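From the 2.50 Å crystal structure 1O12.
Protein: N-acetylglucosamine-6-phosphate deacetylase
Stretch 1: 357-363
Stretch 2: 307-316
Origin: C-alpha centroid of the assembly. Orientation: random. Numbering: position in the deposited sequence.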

# COMPACT_ATOMS: atom_id res chain seq x y z
N ASP A 357 -14.28 -29.18 7.83
CA ASP A 357 -13.95 -30.15 6.78
C ASP A 357 -12.85 -29.45 5.98
O ASP A 357 -12.56 -28.27 6.24
CB ASP A 357 -15.16 -30.51 5.91
CG ASP A 357 -15.67 -29.34 5.10
OD1 ASP A 357 -14.88 -28.46 4.73
OD2 ASP A 357 -16.89 -29.30 4.82
N GLU A 358 -12.24 -30.13 5.00
CA GLU A 358 -11.15 -29.51 4.24
C GLU A 358 -11.52 -28.26 3.48
O GLU A 358 -10.65 -27.45 3.16
CB GLU A 358 -10.49 -30.52 3.29
CG GLU A 358 -11.40 -31.14 2.25
CD GLU A 358 -10.61 -31.91 1.19
OE1 GLU A 358 -10.05 -31.26 0.26
OE2 GLU A 358 -10.55 -33.16 1.31
N ASP A 359 -12.80 -28.10 3.19
CA ASP A 359 -13.27 -26.90 2.51
C ASP A 359 -13.55 -25.79 3.51
O ASP A 359 -14.08 -24.73 3.15
CB ASP A 359 -14.54 -27.17 1.72
CG ASP A 359 -14.26 -27.88 0.41
OD1 ASP A 359 -13.48 -27.32 -0.42
OD2 ASP A 359 -14.83 -28.99 0.22
N LEU A 360 -13.22 -26.04 4.78
CA LEU A 360 -13.42 -25.08 5.85
C LEU A 360 -14.88 -24.86 6.25
O LEU A 360 -15.28 -23.76 6.66
CB LEU A 360 -12.72 -23.76 5.51
CG LEU A 360 -11.32 -23.60 6.14
CD1 LEU A 360 -10.65 -24.95 6.32
CD2 LEU A 360 -10.47 -22.69 5.31
N ASN A 361 -15.70 -25.90 6.10
CA ASN A 361 -17.08 -25.82 6.54
C ASN A 361 -17.03 -26.24 8.00
O ASN A 361 -16.35 -27.21 8.35
CB ASN A 361 -17.97 -26.78 5.77
CG ASN A 361 -18.29 -26.29 4.37
OD1 ASN A 361 -18.68 -25.12 4.19
ND2 ASN A 361 -18.14 -27.16 3.37
N VAL A 362 -17.69 -25.47 8.86
CA VAL A 362 -17.69 -25.80 10.28
C VAL A 362 -18.49 -27.06 10.53
O VAL A 362 -19.61 -27.21 10.01
CB VAL A 362 -18.33 -24.71 11.14
CG1 VAL A 362 -18.29 -25.15 12.59
CG2 VAL A 362 -17.60 -23.37 10.94
N VAL A 363 -17.91 -27.97 11.29
CA VAL A 363 -18.59 -29.20 11.61
C VAL A 363 -18.69 -29.39 13.13
O VAL A 363 -19.42 -30.24 13.60
CB VAL A 363 -17.91 -30.43 10.89
CG1 VAL A 363 -16.67 -30.00 10.17
CG2 VAL A 363 -17.57 -31.53 11.88
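Stretch 2 307-316: FSQAVKNFRK

Stretch 2 (307-316) is helical throughout and continues as helix beyond Lys316; it packs one side against the turn and the start of the strand in stretch 1. The two run in opposite senses: Leu360 CA lies nearest Lys312 CA, at 6.6 Å. Two residues on, Val362 CA lies nearest Ser308 CA, at 7.2 Å, so the path from turn to strand leads back toward the beginning of the helix. Together the stretches bury 352 Å².

Stretch 1 makes a type I turn from Asp357 to Leu360, closed by Leu360 N to Asp357 O at 2.7 Å and followed by a bond from Asp357 N to Asn361 O at 2.9 Å. Asp357, with chi1 at 64° (p), brings its carboxylate back over the turn: OD1 accepts from Asn361 N at 3.0 Å, nearly straight, and weakly from Asp359 N at 2.6 Å. Leu360 then takes positive phi and psi (71/31), and its CA-to-CB bond points toward the helix. Its side chain lies between the usual wells (chi1 -97°, chi2 30°), a setting in which CD2 reaches two helix residues: 4.2 Å from Val311 CG1 and 3.6 Å from Arg315 CD. Leu360 is buried and has the largest covered area of any residue in the contact.

The helix presents Ser308, Val311, Lys312 and Arg315, spaced three, one and three apart, so that successive turns place them along the same side. Arg315 is extended, with chi1 to chi3 all t and chi4 at -174°, which carries its guanidinium out to the turn. There Leu360 CD2 lies over one face of the group, while Glu358 O sits at the edge near its plane and accepts a weak hydrogen bond from Arg315 NH1 at 3.5 Å.

The CA-to-CB bond of Lys312 points sideways to stretch 1, but the end of the side chain comes nearer. Chi1 is m, chi2 and chi3 are t, and chi4 turns to p (74°). Along the way its methylenes line the backbone of stretch 1, with Lys312 CD 3.6 Å from Asp359 O and Lys312 CE 3.6 Å from Leu360 O. Asn361 leaves its CA away from the helix, yet with chi1 m its amide end comes back, and Asn361 OD1 lies 3.0 Å from Lys312 CE. Lys312 NZ is 3.3 Å from that same Asn361 OD1, but the angle is too poor for a hydrogen bond.

At the beginning of the helix Ser308 points toward stretch 1, and its t rotamer places OG 3.7 Å from Val362 CG2. A water joins the two chain segments here, 2.8 Å from Ser308 OG and 2.9 Å from Val362 N, from which it accepts. Gln309 begins away from stretch 1; its chi2 and chi3, near 55° and 58°, fold the amide along the helix, where Gln309 NE2 donates to Asn313 OD1 at 3.2 Å.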

# COMPACT_ATOMS: atom_id res chain seq x y z
N PHE A 307 -19.37 -15.34 9.77
CA PHE A 307 -17.95 -15.42 10.03
C PHE A 307 -17.32 -16.53 9.22
O PHE A 307 -16.26 -16.36 8.61
CB PHE A 307 -17.66 -15.63 11.50
CG PHE A 307 -16.25 -15.26 11.87
CD1 PHE A 307 -15.21 -16.16 11.69
CD2 PHE A 307 -15.96 -13.96 12.30
CE1 PHE A 307 -13.89 -15.76 11.93
CE2 PHE A 307 -14.67 -13.55 12.55
CZ PHE A 307 -13.62 -14.45 12.36
N SER A 308 -17.97 -17.68 9.22
CA SER A 308 -17.48 -18.84 8.48
C SER A 308 -17.18 -18.51 7.01
O SER A 308 -16.19 -19.01 6.45
CB SER A 308 -18.52 -19.95 8.54
OG SER A 308 -17.98 -21.13 8.01
N GLN A 309 -18.02 -17.69 6.39
CA GLN A 309 -17.84 -17.32 4.99
C GLN A 309 -16.66 -16.37 4.88
O GLN A 309 -15.92 -16.40 3.91
CB GLN A 309 -19.11 -16.65 4.44
CG GLN A 309 -19.12 -16.54 2.91
CD GLN A 309 -18.92 -17.89 2.22
OE1 GLN A 309 -19.69 -18.82 2.44
NE2 GLN A 309 -17.88 -17.99 1.39
N ALA A 310 -16.48 -15.54 5.91
CA ALA A 310 -15.39 -14.60 5.96
C ALA A 310 -14.07 -15.36 5.83
O ALA A 310 -13.20 -14.97 5.07
CB ALA A 310 -15.41 -13.85 7.25
N VAL A 311 -13.94 -16.45 6.57
CA VAL A 311 -12.71 -17.24 6.53
C VAL A 311 -12.47 -17.85 5.15
O VAL A 311 -11.34 -17.79 4.61
CB VAL A 311 -12.74 -18.34 7.61
CG1 VAL A 311 -11.50 -19.23 7.51
CG2 VAL A 311 -12.81 -17.69 8.98
N LYS A 312 -13.52 -18.42 4.57
CA LYS A 312 -13.39 -19.05 3.28
C LYS A 312 -12.99 -17.99 2.26
O LYS A 312 -12.07 -18.21 1.46
CB LYS A 312 -14.70 -19.70 2.83
CG LYS A 312 -15.12 -20.93 3.63
CD LYS A 312 -16.15 -21.75 2.85
CE LYS A 312 -17.01 -22.64 3.75
NZ LYS A 312 -18.03 -21.86 4.55
N ASN A 313 -13.67 -16.85 2.31
CA ASN A 313 -13.42 -15.78 1.37
C ASN A 313 -11.99 -15.34 1.44
O ASN A 313 -11.28 -15.33 0.43
CB ASN A 313 -14.33 -14.55 1.60
CG ASN A 313 -15.76 -14.76 1.10
OD1 ASN A 313 -16.04 -15.65 0.30
ND2 ASN A 313 -16.67 -13.93 1.57
N PHE A 314 -11.55 -14.99 2.64
CA PHE A 314 -10.19 -14.52 2.84
C PHE A 314 -9.20 -15.50 2.29
O PHE A 314 -8.26 -15.13 1.60
CB PHE A 314 -9.88 -14.30 4.31
CG PHE A 314 -8.56 -13.65 4.54
CD1 PHE A 314 -7.41 -14.41 4.70
CD2 PHE A 314 -8.47 -12.25 4.53
CE1 PHE A 314 -6.16 -13.80 4.86
CE2 PHE A 314 -7.24 -11.62 4.68
CZ PHE A 314 -6.08 -12.40 4.85
N ARG A 315 -9.42 -16.77 2.61
CA ARG A 315 -8.55 -17.83 2.14
C ARG A 315 -8.51 -17.89 0.62
O ARG A 315 -7.46 -18.11 0.04
CB ARG A 315 -9.02 -19.17 2.67
CG ARG A 315 -8.10 -20.30 2.23
CD ARG A 315 -8.81 -21.62 2.26
NE ARG A 315 -7.86 -22.70 2.44
CZ ARG A 315 -8.16 -23.99 2.39
NH1 ARG A 315 -9.41 -24.36 2.15
NH2 ARG A 315 -7.21 -24.91 2.58
N LYS A 316 -9.65 -17.68 -0.03
CA LYS A 316 -9.70 -17.75 -1.48
C LYS A 316 -9.09 -16.52 -2.13
O LYS A 316 -8.39 -16.62 -3.13
CB LYS A 316 -11.14 -17.91 -1.94
CG LYS A 316 -11.33 -17.97 -3.45
CD LYS A 316 -12.78 -17.65 -3.80
CE LYS A 316 -13.76 -18.35 -2.82
NZ LYS A 316 -14.73 -17.42 -2.13
O HOH W 1 -19.49 -23.52 7.71